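Local coordinates for protein Pro-metalloprotease PrtV (PDB 4L9D) that is a secreted metalloprotease, probably cytotoxic and acting on extracellular matrix proteins, whose first PKD domain binds calcium to regulate interdomain flexibility, at residues I6-L14 against V64-D74. Sequence-based numbering, arbitrary orientation. Where two conformers were deposited one is given.
Sequences IAPVARFEL and VTLTVTDDKGD
The edge of the Phe12 ring, at CZ, is 3.5 Å from the carbonyl oxygen of Val64, which lies near the ring plane, where the aromatic C-H dipoles suit an oxygen. Leu66 comes in obliquely, its CB 3.6 Å from Phe12 CD2. Beyond the two segments, His78 meets the ring edge-to-face and Trp39 at about 45°. Phe12 CG sits between the backbone N and the carbonyl carbon (chi1 59°), and the ring reaches across the interface. Leu14 and Val64 meet tip to tip, CD1 against CG2, their branched ends bridging short strand axes that come no nearer than 9.5 Å.

Where the chains draw closer, smaller residues serve. The methyl of Ala10 packs on Val68 and on the carbonyl oxygen of Leu66, while Ala10 N hydrogen-bonds to Asp76 OD2 in strand 75-84. Pro8, following a cis peptide, lays its ring against Val68 CG2, 3.8 Å from CG. The adjacent CD comes 3.6 Å from Asp74 O and 3.7 Å from Asp70 OD2.

Beyond Pro8, the turn after strand 64-70 is held by its own polar groups. Asp70 begins a type I turn ending at Gly73, whose phi of 86° would jam a side chain against the preceding carbonyl oxygen. Asp70 OD1 accepts a hydrogen bond from Asp74 N, above the carboxylate plane. Lys72 NZ forms salt bridges with Asp70 OD2 (2.7 Å, syn lone pair) and Asp74 OD2 (anti lone pair).

No hydrogen bond joins the segments: apolar side chains hold the two sheets of this PKD beta sandwich face to face. Ile6, Asp31, Asp70 and Asp74 belong to the calcium site; with no calcium bound here, the Lys72 ammonium probably offsets their acidic charge.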
# COMPACT_ATOMS: atom_id res chain seq x y z
N ILE A 6 5.79 -10.02 13.52
CA ILE A 6 4.93 -11.21 13.74
C ILE A 6 3.42 -11.05 13.34
O ILE A 6 2.94 -11.92 12.59
CB ILE A 6 5.08 -11.85 15.18
CG1 ILE A 6 5.53 -10.81 16.23
CG2 ILE A 6 5.97 -13.09 15.13
CD1 ILE A 6 6.32 -11.33 17.44
N ALA A 7 2.58 -10.14 13.93
CA ALA A 7 1.13 -10.08 13.60
C ALA A 7 0.62 -8.75 14.02
O ALA A 7 0.95 -8.23 15.13
CB ALA A 7 0.40 -11.24 14.48
N PRO A 8 -0.15 -8.09 13.16
CA PRO A 8 -0.42 -8.47 11.79
C PRO A 8 0.82 -8.35 10.88
O PRO A 8 1.87 -7.86 11.31
CB PRO A 8 -1.50 -7.45 11.39
CG PRO A 8 -1.15 -6.24 12.14
CD PRO A 8 -0.70 -6.76 13.48
N VAL A 9 0.67 -8.79 9.65
CA VAL A 9 1.72 -8.67 8.62
C VAL A 9 1.13 -7.91 7.45
O VAL A 9 0.23 -8.42 6.76
CB VAL A 9 2.27 -10.03 8.18
CG1 VAL A 9 3.36 -9.79 7.14
CG2 VAL A 9 2.84 -10.80 9.36
N ALA A 10 1.64 -6.71 7.20
CA ALA A 10 1.28 -5.91 6.03
C ALA A 10 1.98 -6.47 4.79
O ALA A 10 3.19 -6.75 4.83
CB ALA A 10 1.70 -4.45 6.22
N ARG A 11 1.24 -6.57 3.69
CA ARG A 11 1.84 -7.06 2.44
C ARG A 11 0.92 -6.73 1.30
O ARG A 11 -0.32 -6.71 1.46
CB ARG A 11 2.05 -8.60 2.55
CG ARG A 11 2.99 -9.13 1.48
CD ARG A 11 3.25 -10.65 1.67
NE ARG A 11 2.00 -11.36 1.58
CZ ARG A 11 1.91 -12.71 1.51
NH1 ARG A 11 3.00 -13.46 1.40
NH2 ARG A 11 0.73 -13.25 1.49
N PHE A 12 1.50 -6.46 0.14
CA PHE A 12 0.70 -6.13 -1.05
C PHE A 12 1.55 -6.46 -2.30
O PHE A 12 2.76 -6.62 -2.21
CB PHE A 12 0.24 -4.68 -1.07
CG PHE A 12 1.37 -3.67 -1.03
CD1 PHE A 12 2.09 -3.37 -2.14
CD2 PHE A 12 1.67 -2.97 0.13
CE1 PHE A 12 3.12 -2.45 -2.07
CE2 PHE A 12 2.70 -2.06 0.19
CZ PHE A 12 3.42 -1.77 -0.94
N GLU A 13 0.86 -6.49 -3.43
CA GLU A 13 1.54 -6.52 -4.72
C GLU A 13 0.95 -5.42 -5.61
O GLU A 13 -0.26 -5.10 -5.50
CB GLU A 13 1.38 -7.89 -5.41
CG GLU A 13 1.94 -8.99 -4.55
CD GLU A 13 2.01 -10.38 -5.18
OE1 GLU A 13 1.75 -10.51 -6.39
OE2 GLU A 13 2.39 -11.34 -4.43
N LEU A 14 1.74 -4.85 -6.49
CA LEU A 14 1.34 -3.72 -7.33
C LEU A 14 1.46 -4.09 -8.81
O LEU A 14 2.38 -4.78 -9.22
CB LEU A 14 2.22 -2.54 -7.07
CG LEU A 14 2.26 -2.03 -5.64
CD1 LEU A 14 3.18 -0.79 -5.51
CD2 LEU A 14 0.89 -1.74 -5.08
N VAL A 64 5.88 3.22 -2.05
CA VAL A 64 4.50 2.92 -1.64
C VAL A 64 4.56 2.17 -0.33
O VAL A 64 5.22 1.12 -0.21
CB VAL A 64 3.81 2.06 -2.69
CG1 VAL A 64 2.43 1.70 -2.25
CG2 VAL A 64 3.74 2.80 -4.00
N THR A 65 3.88 2.70 0.69
CA THR A 65 3.87 2.16 2.02
C THR A 65 2.44 1.80 2.42
O THR A 65 1.52 2.60 2.20
CB THR A 65 4.49 3.23 2.98
OG1 THR A 65 5.80 3.60 2.50
CG2 THR A 65 4.60 2.71 4.36
N LEU A 66 2.27 0.64 3.02
CA LEU A 66 0.99 0.21 3.59
C LEU A 66 1.17 -0.11 5.05
O LEU A 66 2.02 -0.94 5.40
CB LEU A 66 0.47 -1.05 2.88
CG LEU A 66 -0.77 -1.70 3.53
CD1 LEU A 66 -1.99 -0.76 3.52
CD2 LEU A 66 -1.10 -3.01 2.87
N THR A 67 0.31 0.47 5.88
CA THR A 67 0.17 0.09 7.27
C THR A 67 -1.17 -0.57 7.46
O THR A 67 -2.19 -0.03 6.99
CB THR A 67 0.29 1.36 8.17
OG1 THR A 67 1.60 1.91 8.08
CG2 THR A 67 0.01 1.05 9.65
N VAL A 68 -1.17 -1.72 8.12
CA VAL A 68 -2.40 -2.39 8.50
C VAL A 68 -2.50 -2.37 10.03
O VAL A 68 -1.48 -2.43 10.71
CB VAL A 68 -2.45 -3.81 7.97
CG1 VAL A 68 -2.25 -3.83 6.44
CG2 VAL A 68 -1.46 -4.79 8.64
N THR A 69 -3.74 -2.30 10.53
CA THR A 69 -4.01 -2.30 11.95
C THR A 69 -5.11 -3.28 12.25
O THR A 69 -6.10 -3.37 11.48
CB THR A 69 -4.38 -0.88 12.45
OG1 THR A 69 -3.32 0.03 12.08
CG2 THR A 69 -4.58 -0.81 13.93
N ASP A 70 -4.97 -4.03 13.33
CA ASP A 70 -5.89 -5.10 13.66
C ASP A 70 -6.82 -4.75 14.83
O ASP A 70 -6.83 -3.64 15.39
CB ASP A 70 -5.18 -6.43 13.79
CG ASP A 70 -4.42 -6.64 15.11
OD1 ASP A 70 -4.45 -5.73 15.98
OD2 ASP A 70 -3.78 -7.72 15.21
N ASP A 71 -7.72 -5.69 15.09
CA ASP A 71 -8.73 -5.57 16.15
C ASP A 71 -8.21 -5.32 17.56
O ASP A 71 -8.98 -4.80 18.36
CB ASP A 71 -9.61 -6.83 16.24
CG ASP A 71 -8.83 -8.06 16.62
OD1 ASP A 71 -7.93 -8.48 15.87
OD2 ASP A 71 -9.16 -8.60 17.67
N LYS A 72 -6.97 -5.70 17.83
CA LYS A 72 -6.32 -5.46 19.08
C LYS A 72 -5.46 -4.20 19.10
O LYS A 72 -4.79 -3.92 20.12
CB LYS A 72 -5.56 -6.65 19.61
CG LYS A 72 -4.69 -7.34 18.73
CD LYS A 72 -3.96 -8.48 19.41
CE LYS A 72 -3.10 -9.22 18.46
NZ LYS A 72 -2.34 -8.57 17.38
N GLY A 73 -5.47 -3.43 18.03
CA GLY A 73 -4.74 -2.18 18.00
C GLY A 73 -3.27 -2.28 17.59
O GLY A 73 -2.54 -1.34 17.81
N ASP A 74 -2.86 -3.43 17.06
CA ASP A 74 -1.47 -3.61 16.61
C ASP A 74 -1.34 -3.31 15.14
O ASP A 74 -2.26 -3.66 14.36
CB ASP A 74 -0.97 -5.00 16.96
CG ASP A 74 -0.95 -5.26 18.44
OD1 ASP A 74 -0.71 -4.31 19.24
OD2 ASP A 74 -1.14 -6.39 18.85